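PDB 5MU5: DUF115 domain-containing protein, which probably transfers a sugar to flagellin as a Maf-type glycosyltransferase, a step tied to the formation of bacterial flagella. Local coordinates for residues E245-M248 and T249-S252; I300-G304 and T305-V309; H538-W541 and D542-D545. All coordinates share one frame; numbering follows the deposited sequence.

In the fold
The three contacts follow one another along the chain. Contacts 1 and 2 both belong to the MptE-like part of the protein: contact 1 lies on helix 242-257, and contact 2 links strand 299-303 of the large mixed sheet to helix 307-312. Their centres are about 25 Å apart. Contact 3, where helix 534-541 runs out before helix 546-564, comes far later in sequence yet lies closer to contact 1, about 15 Å between centres and about 5 Å between nearest atoms. Helix 373-378 touches both of these. Contacts 2 and 3 are about 36 Å apart by their centres. The anion-binding turn is thus well separated from the junction joining the sheet-bearing domain to the C-terminal helices.

Contact 1. Residues E245-M248 and T249-S252; sequences EMEM and TRAS
E247 and R250 meet as a side-on ion pair one helical turn apart, with two nitrogens of the arginine each taking a different oxygen of the glutamate. R250 NE reaches E247 OE1 at 2.9 Å, and R250 NH2 reaches E247 OE2 at 3.0 Å, the latter on the syn lone pair of OE2. Both N-H bonds point nearly straight at their oxygens, and the carboxylate is turned only 28° from the guanidinium plane, so the doubled grip fixes the rotation of both groups. With CG anti to the backbone N (chi1 176°), the E247 chain bends at chi2 to bring its carboxylate alongside the edge of the guanidinium, while R250 folds back at chi3 to meet it.

Around this pair, N325 ND2 gives OE2 a second donor, and D653 and L656 of helix 653-661 pack on both side chains. Because the pair is buried, an alanine in place of R250 would probably leave the E247 carboxylate without its charged mate and open a gap beside helix 653-661.

Beneath the side chains runs regular i to i+4 bonding: R250 N meets M246 O at 2.9 Å, and A251 N meets E247 O at 2.9 Å. Another face of the helix turns to helix 373-378. There S373 is held twice, its backbone N by E245 OE1 and its hydroxyl by T249 OG1, while S252 OG bonds N351 ND2 just beyond strand 346-350. The arrangement is a classic i to i+3 salt bridge within an alpha-helix, here in a buried helix wedged between loops following strands of the mixed sheet and the C-terminal helical bundle.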
loop_
_atom_site.group_PDB
_atom_site.type_symbol
_atom_site.label_atom_id
_atom_site.label_comp_id
_atom_site.label_asym_id
_atom_site.label_seq_id
_atom_site.Cartn_x
_atom_site.Cartn_y
_atom_site.Cartn_z
ATOM N N GLU A 245 5.166 7.360 12.780
ATOM C CA GLU A 245 5.797 8.390 11.977
ATOM C C GLU A 245 6.721 9.215 12.848
ATOM O O GLU A 245 7.748 9.661 12.380
ATOM C CB GLU A 245 4.776 9.276 11.278
ATOM C CG GLU A 245 3.928 8.525 10.251
ATOM C CD GLU A 245 4.708 8.032 9.036
ATOM O OE1 GLU A 245 5.607 8.755 8.556
ATOM O OE2 GLU A 245 4.393 6.922 8.536
ATOM N N MET A 246 6.355 9.420 14.112
ATOM C CA MET A 246 7.239 10.103 15.047
ATOM C C MET A 246 8.536 9.320 15.188
ATOM O O MET A 246 9.622 9.897 15.109
ATOM C CB MET A 246 6.600 10.279 16.421
ATOM C CG MET A 246 5.516 11.334 16.478
ATOM S SD MET A 246 4.785 11.396 18.120
ATOM C CE MET A 246 3.902 12.939 17.989
ATOM N N GLU A 247 8.434 8.010 15.373
ATOM C CA GLU A 247 9.637 7.198 15.503
ATOM C C GLU A 247 10.525 7.188 14.255
ATOM O O GLU A 247 11.737 7.183 14.376
ATOM C CB GLU A 247 9.291 5.763 15.869
ATOM C CG GLU A 247 10.487 4.808 15.927
ATOM C CD GLU A 247 11.682 5.357 16.701
ATOM O OE1 GLU A 247 11.471 6.210 17.596
ATOM O OE2 GLU A 247 12.840 4.947 16.416
ATOM N N MET A 248 9.921 7.151 13.070
ATOM C CA MET A 248 10.679 7.080 11.825
ATOM C C MET A 248 11.480 8.344 11.668
ATOM O O MET A 248 12.654 8.296 11.325
ATOM C CB MET A 248 9.765 6.982 10.604
ATOM C CG MET A 248 8.913 5.736 10.459
ATOM S SD MET A 248 9.816 4.192 10.415
ATOM C CE MET A 248 9.816 3.697 12.136
ATOM N N THR A 249 10.806 9.468 11.887
ATOM C CA THR A 249 11.394 10.779 11.740
ATOM C C THR A 249 12.437 11.023 12.835
ATOM O O THR A 249 13.457 11.651 12.561
ATOM C CB THR A 249 10.299 11.875 11.714
ATOM O OG1 THR A 249 9.527 11.745 10.523
ATOM C CG2 THR A 249 10.880 13.256 11.730
ATOM N N ARG A 250 12.202 10.532 14.052
ATOM C CA ARG A 250 13.204 10.657 15.120
ATOM C C ARG A 250 14.477 9.856 14.772
ATOM O O ARG A 250 15.593 10.353 14.893
ATOM C CB ARG A 250 12.662 10.173 16.452
ATOM C CG ARG A 250 13.639 10.308 17.609
ATOM C CD ARG A 250 13.288 9.354 18.732
ATOM N NE ARG A 250 13.630 7.987 18.354
ATOM C CZ ARG A 250 14.837 7.443 18.501
ATOM N NH1 ARG A 250 15.833 8.130 19.046
ATOM N NH2 ARG A 250 15.041 6.203 18.093
ATOM N N ALA A 251 14.295 8.619 14.335
ATOM C CA ALA A 251 15.425 7.783 13.927
ATOM C C ALA A 251 16.230 8.501 12.852
ATOM O O ALA A 251 17.432 8.660 12.973
ATOM C CB ALA A 251 14.941 6.423 13.407
ATOM N N SER A 252 15.544 8.954 11.812
ATOM C CA SER A 252 16.203 9.597 10.684
ATOM C C SER A 252 16.895 10.878 11.116
ATOM O O SER A 252 18.013 11.142 10.699
ATOM C CB SER A 252 15.203 9.874 9.567
ATOM O OG SER A 252 15.883 10.312 8.397
#

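Contact 2. Residues I300-G304 and T305-V309; sequences IISCG and TASRV. With SO4 (sulfate ion), chain B.
C303 and A306 close a tight turn where strand 299-303 of the mixed sheet gives way to helix 307-312, the first corner of a beta-alpha-beta unit that continues into strand 319-322. The closing bond runs from A306 N to C303 O, 3.2 Å, with the donor well above the carbonyl plane. At the second position of the turn G304 has phi 51° and psi -122°, and T305 follows in a helical conformation; this is a type II' turn, in which glycine is favoured at that second position. S307 then reaches back to G304 O, weakly, through both its N (3.4 Å) and its OG (3.3 Å).

Q320, on the next strand of the unit, holds the turn from behind: its NE2 donates to G304 O and its OE1 takes the hydroxyl of S302. That serine points toward the start of the helix, where its OG also lies 3.8 Å from A306 CB.

A sulfate ion sits against the outer side of the turn. T305 N donates to sulfate O4 at 2.8 Å, and T305 OG1 to sulfate O2 at 2.7 Å; S280 OG adds a further bond. The threonine hydroxyl stands between its own N and carbonyl carbon (chi1 53°), which brings it round to the same ion that the backbone N grips. G304 CA comes within 3.3 Å of sulfate O4, where a side chain would collide with the ion.

The ion is held by a backbone N-H and two hydroxyls, and the nearby start of a helix would probably favour an anion here. The sulfate probably comes from the crystallisation liquor, and its binding is consistent with a place that could receive a phosphate group of a substrate.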
loop_
_atom_site.group_PDB
_atom_site.type_symbol
_atom_site.label_atom_id
_atom_site.label_comp_id
_atom_site.label_asym_id
_atom_site.label_seq_id
_atom_site.Cartn_x
_atom_site.Cartn_y
_atom_site.Cartn_z
ATOM N N ILE A 300 30.492 -10.150 -0.062
ATOM C CA ILE A 300 29.537 -10.795 0.833
ATOM C C ILE A 300 28.570 -9.757 1.391
ATOM O O ILE A 300 28.985 -8.826 2.078
ATOM C CB ILE A 300 30.211 -11.473 2.030
ATOM C CG1 ILE A 300 31.327 -12.421 1.597
ATOM C CG2 ILE A 300 29.175 -12.209 2.869
ATOM C CD1 ILE A 300 30.926 -13.489 0.611
ATOM N N ILE A 301 27.293 -9.909 1.061
ATOM C CA ILE A 301 26.248 -9.056 1.585
ATOM C C ILE A 301 25.462 -9.896 2.592
ATOM O O ILE A 301 24.801 -10.882 2.234
ATOM C CB ILE A 301 25.353 -8.512 0.466
ATOM C CG1 ILE A 301 26.183 -7.592 -0.417
ATOM C CG2 ILE A 301 24.165 -7.752 1.044
ATOM C CD1 ILE A 301 25.405 -6.866 -1.476
ATOM N N SER A 302 25.580 -9.519 3.859
ATOM C CA SER A 302 24.944 -10.213 4.950
ATOM C C SER A 302 23.649 -9.511 5.242
ATOM O O SER A 302 23.637 -8.319 5.477
ATOM C CB SER A 302 25.836 -10.180 6.199
ATOM O OG SER A 302 25.197 -10.832 7.293
ATOM N N CYS A 303 22.558 -10.263 5.239
ATOM C CA CYS A 303 21.238 -9.691 5.467
ATOM C C CYS A 303 20.765 -9.958 6.889
ATOM O O CYS A 303 20.522 -11.106 7.264
ATOM C CB CYS A 303 20.269 -10.254 4.431
ATOM S SG CYS A 303 20.753 -9.752 2.757
ATOM N N GLY A 304 20.657 -8.894 7.682
ATOM C CA GLY A 304 20.205 -9.015 9.065
ATOM C C GLY A 304 20.957 -10.074 9.861
ATOM O O GLY A 304 22.187 -10.036 9.918
ATOM N N THR A 305 20.217 -11.051 10.406
ATOM C CA THR A 305 20.757 -12.067 11.319
ATOM C C THR A 305 21.677 -13.100 10.696
ATOM O O THR A 305 22.307 -13.886 11.420
ATOM C CB THR A 305 19.631 -12.816 12.083
ATOM O OG1 THR A 305 18.662 -13.345 11.154
ATOM C CG2 THR A 305 18.949 -11.878 13.055
ATOM N N ALA A 306 21.760 -13.103 9.374
ATOM C CA ALA A 306 22.713 -13.960 8.650
ATOM C C ALA A 306 24.155 -13.761 9.121
ATOM O O ALA A 306 24.995 -14.642 8.983
ATOM C CB ALA A 306 22.645 -13.634 7.175
ATOM N N SER A 307 24.444 -12.590 9.662
ATOM C CA SER A 307 25.796 -12.254 10.085
ATOM C C SER A 307 26.350 -13.236 11.120
ATOM O O SER A 307 27.538 -13.579 11.093
ATOM C CB SER A 307 25.821 -10.824 10.637
ATOM O OG SER A 307 24.917 -10.668 11.729
ATOM N N ARG A 308 25.474 -13.715 11.995
ATOM C CA ARG A 308 25.861 -14.659 13.038
ATOM C C ARG A 308 26.553 -15.901 12.477
ATOM O O ARG A 308 27.637 -16.258 12.928
ATOM C CB ARG A 308 24.636 -15.055 13.876
ATOM C CG ARG A 308 24.958 -15.985 15.012
ATOM C CD ARG A 308 23.759 -16.224 15.928
ATOM N NE ARG A 308 23.457 -15.097 16.827
ATOM C CZ ARG A 308 24.190 -14.740 17.889
ATOM N NH1 ARG A 308 25.314 -15.391 18.202
ATOM N NH2 ARG A 308 23.808 -13.709 18.633
ATOM N N VAL A 309 25.947 -16.540 11.480
ATOM C CA VAL A 309 26.499 -17.772 10.912
ATOM C C VAL A 309 27.756 -17.504 10.067
ATOM O O VAL A 309 28.699 -18.295 10.058
ATOM C CB VAL A 309 25.436 -18.594 10.125
ATOM C CG1 VAL A 309 24.927 -17.865 8.883
ATOM C CG2 VAL A 309 26.013 -19.961 9.746
HETATM S S SO4 B . 16.484 -11.457 9.629
HETATM O O1 SO4 B . 17.097 -12.022 8.400
HETATM O O2 SO4 B . 16.145 -12.611 10.519
HETATM O O3 SO4 B . 15.245 -10.690 9.269
HETATM O O4 SO4 B . 17.463 -10.505 10.243
#

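Contact 3. Residues H538-W541 and D542-D545; sequences HDRW and DRED
R543 runs back along the end of helix 534-541 and lays its guanidinium flat on that of R540. Its CB lies 3.7 Å from D539 O, and its CG, set between the backbone N and carbonyl carbon (chi1 78°), passes 3.4 Å from R540 O. From there the chain is extended to NE. CD stands over one face of the R540 guanidinium, 3.7 Å from R540 NH2, and beyond it the two planar groups stack with centres 3.9 Å apart and planes at 3°. At the tip, R543 NH1 turns back to donate to R540 O at 2.8 Å, and also bonds L377 O, while R543 NH2 takes A376 O.

R540 is held from its own side by a salt bridge in which its NE and NH2 make weak bonds to D539 OD2, and its NH1 bonds S379 O. On another side of the helix end, H538 ND1 makes a weak bond to D542 OD2.

The stack of like charges is probably tolerated because N-H groups of both arginines are taken up by carbonyl oxygens, those of R540, A376, L377 and S379, with the carboxylate of D539 close to R540.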
loop_
_atom_site.group_PDB
_atom_site.type_symbol
_atom_site.label_atom_id
_atom_site.label_comp_id
_atom_site.label_asym_id
_atom_site.label_seq_id
_atom_site.Cartn_x
_atom_site.Cartn_y
_atom_site.Cartn_z
ATOM N N HIS A 538 20.859 20.206 7.843
ATOM C CA HIS A 538 20.276 21.539 7.941
ATOM C C HIS A 538 19.486 21.919 6.703
ATOM O O HIS A 538 18.436 22.546 6.807
ATOM C CB HIS A 538 21.338 22.599 8.227
ATOM C CG HIS A 538 21.896 22.517 9.606
ATOM N ND1 HIS A 538 21.110 22.654 10.731
ATOM C CD2 HIS A 538 23.160 22.317 10.049
ATOM C CE1 HIS A 538 21.868 22.543 11.809
ATOM N NE2 HIS A 538 23.115 22.336 11.423
ATOM N N ASP A 539 20.002 21.553 5.539
ATOM C CA ASP A 539 19.299 21.783 4.292
ATOM C C ASP A 539 17.896 21.185 4.365
ATOM O O ASP A 539 16.917 21.864 4.057
ATOM C CB ASP A 539 20.061 21.160 3.127
ATOM C CG ASP A 539 19.346 21.344 1.812
ATOM O OD1 ASP A 539 19.149 22.508 1.394
ATOM O OD2 ASP A 539 18.974 20.324 1.204
ATOM N N ARG A 540 17.798 19.923 4.790
ATOM C CA ARG A 540 16.503 19.253 4.913
ATOM C C ARG A 540 15.661 19.784 6.086
ATOM O O ARG A 540 14.538 20.218 5.887
ATOM C CB ARG A 540 16.686 17.734 5.033
ATOM C CG ARG A 540 17.403 17.043 3.862
ATOM C CD ARG A 540 16.568 17.021 2.587
ATOM N NE ARG A 540 16.524 18.335 1.958
ATOM C CZ ARG A 540 15.705 18.686 0.972
ATOM N NH1 ARG A 540 14.834 17.819 0.463
ATOM N NH2 ARG A 540 15.764 19.924 0.494
ATOM N N TRP A 541 16.202 19.773 7.298
ATOM C CA TRP A 541 15.446 20.175 8.498
ATOM C C TRP A 541 14.934 21.619 8.555
ATOM O O TRP A 541 13.773 21.851 8.902
ATOM C CB TRP A 541 16.286 19.935 9.739
ATOM C CG TRP A 541 15.542 20.092 11.010
ATOM C CD1 TRP A 541 15.695 21.076 11.926
ATOM C CD2 TRP A 541 14.527 19.220 11.520
ATOM N NE1 TRP A 541 14.844 20.874 12.992
ATOM C CE2 TRP A 541 14.115 19.741 12.763
ATOM C CE3 TRP A 541 13.950 18.037 11.060
ATOM C CZ2 TRP A 541 13.137 19.139 13.539
ATOM C CZ3 TRP A 541 12.987 17.429 11.830
ATOM C CH2 TRP A 541 12.585 17.984 13.064
ATOM N N ASP A 542 15.792 22.575 8.208
ATOM C CA ASP A 542 15.497 24.002 8.367
ATOM C C ASP A 542 14.578 24.613 7.308
ATOM O O ASP A 542 14.204 25.776 7.436
ATOM C CB ASP A 542 16.801 24.834 8.377
ATOM C CG ASP A 542 17.748 24.450 9.501
ATOM O OD1 ASP A 542 17.284 23.922 10.534
ATOM O OD2 ASP A 542 18.966 24.690 9.361
ATOM N N ARG A 543 14.206 23.862 6.277
ATOM C CA ARG A 543 13.458 24.447 5.162
ATOM C C ARG A 543 11.963 24.665 5.417
ATOM O O ARG A 543 11.266 25.256 4.582
ATOM C CB ARG A 543 13.656 23.612 3.908
ATOM C CG ARG A 543 12.844 22.328 3.849
ATOM C CD ARG A 543 13.227 21.570 2.603
ATOM N NE ARG A 543 12.312 20.484 2.248
ATOM C CZ ARG A 543 12.288 19.276 2.813
ATOM N NH1 ARG A 543 13.073 18.964 3.838
ATOM N NH2 ARG A 543 11.445 18.380 2.356
ATOM N N GLU A 544 11.474 24.184 6.554
ATOM C CA GLU A 544 10.078 24.367 6.927
ATOM C C GLU A 544 9.884 24.190 8.435
ATOM O O GLU A 544 10.607 23.422 9.080
ATOM C CB GLU A 544 9.212 23.367 6.173
ATOM C CG GLU A 544 7.726 23.692 6.193
ATOM C CD GLU A 544 6.903 22.719 5.370
ATOM O OE1 GLU A 544 7.362 22.301 4.280
ATOM O OE2 GLU A 544 5.790 22.370 5.812
ATOM N N ASP A 545 8.926 24.932 8.991
ATOM C CA ASP A 545 8.550 24.787 10.393
ATOM C C ASP A 545 7.569 23.595 10.454
ATOM O O ASP A 545 6.377 23.735 10.190
ATOM C CB ASP A 545 7.921 26.081 10.924
ATOM C CG ASP A 545 7.609 26.013 12.410
ATOM O OD1 ASP A 545 7.631 24.899 12.980
ATOM O OD2 ASP A 545 7.331 27.067 13.014
#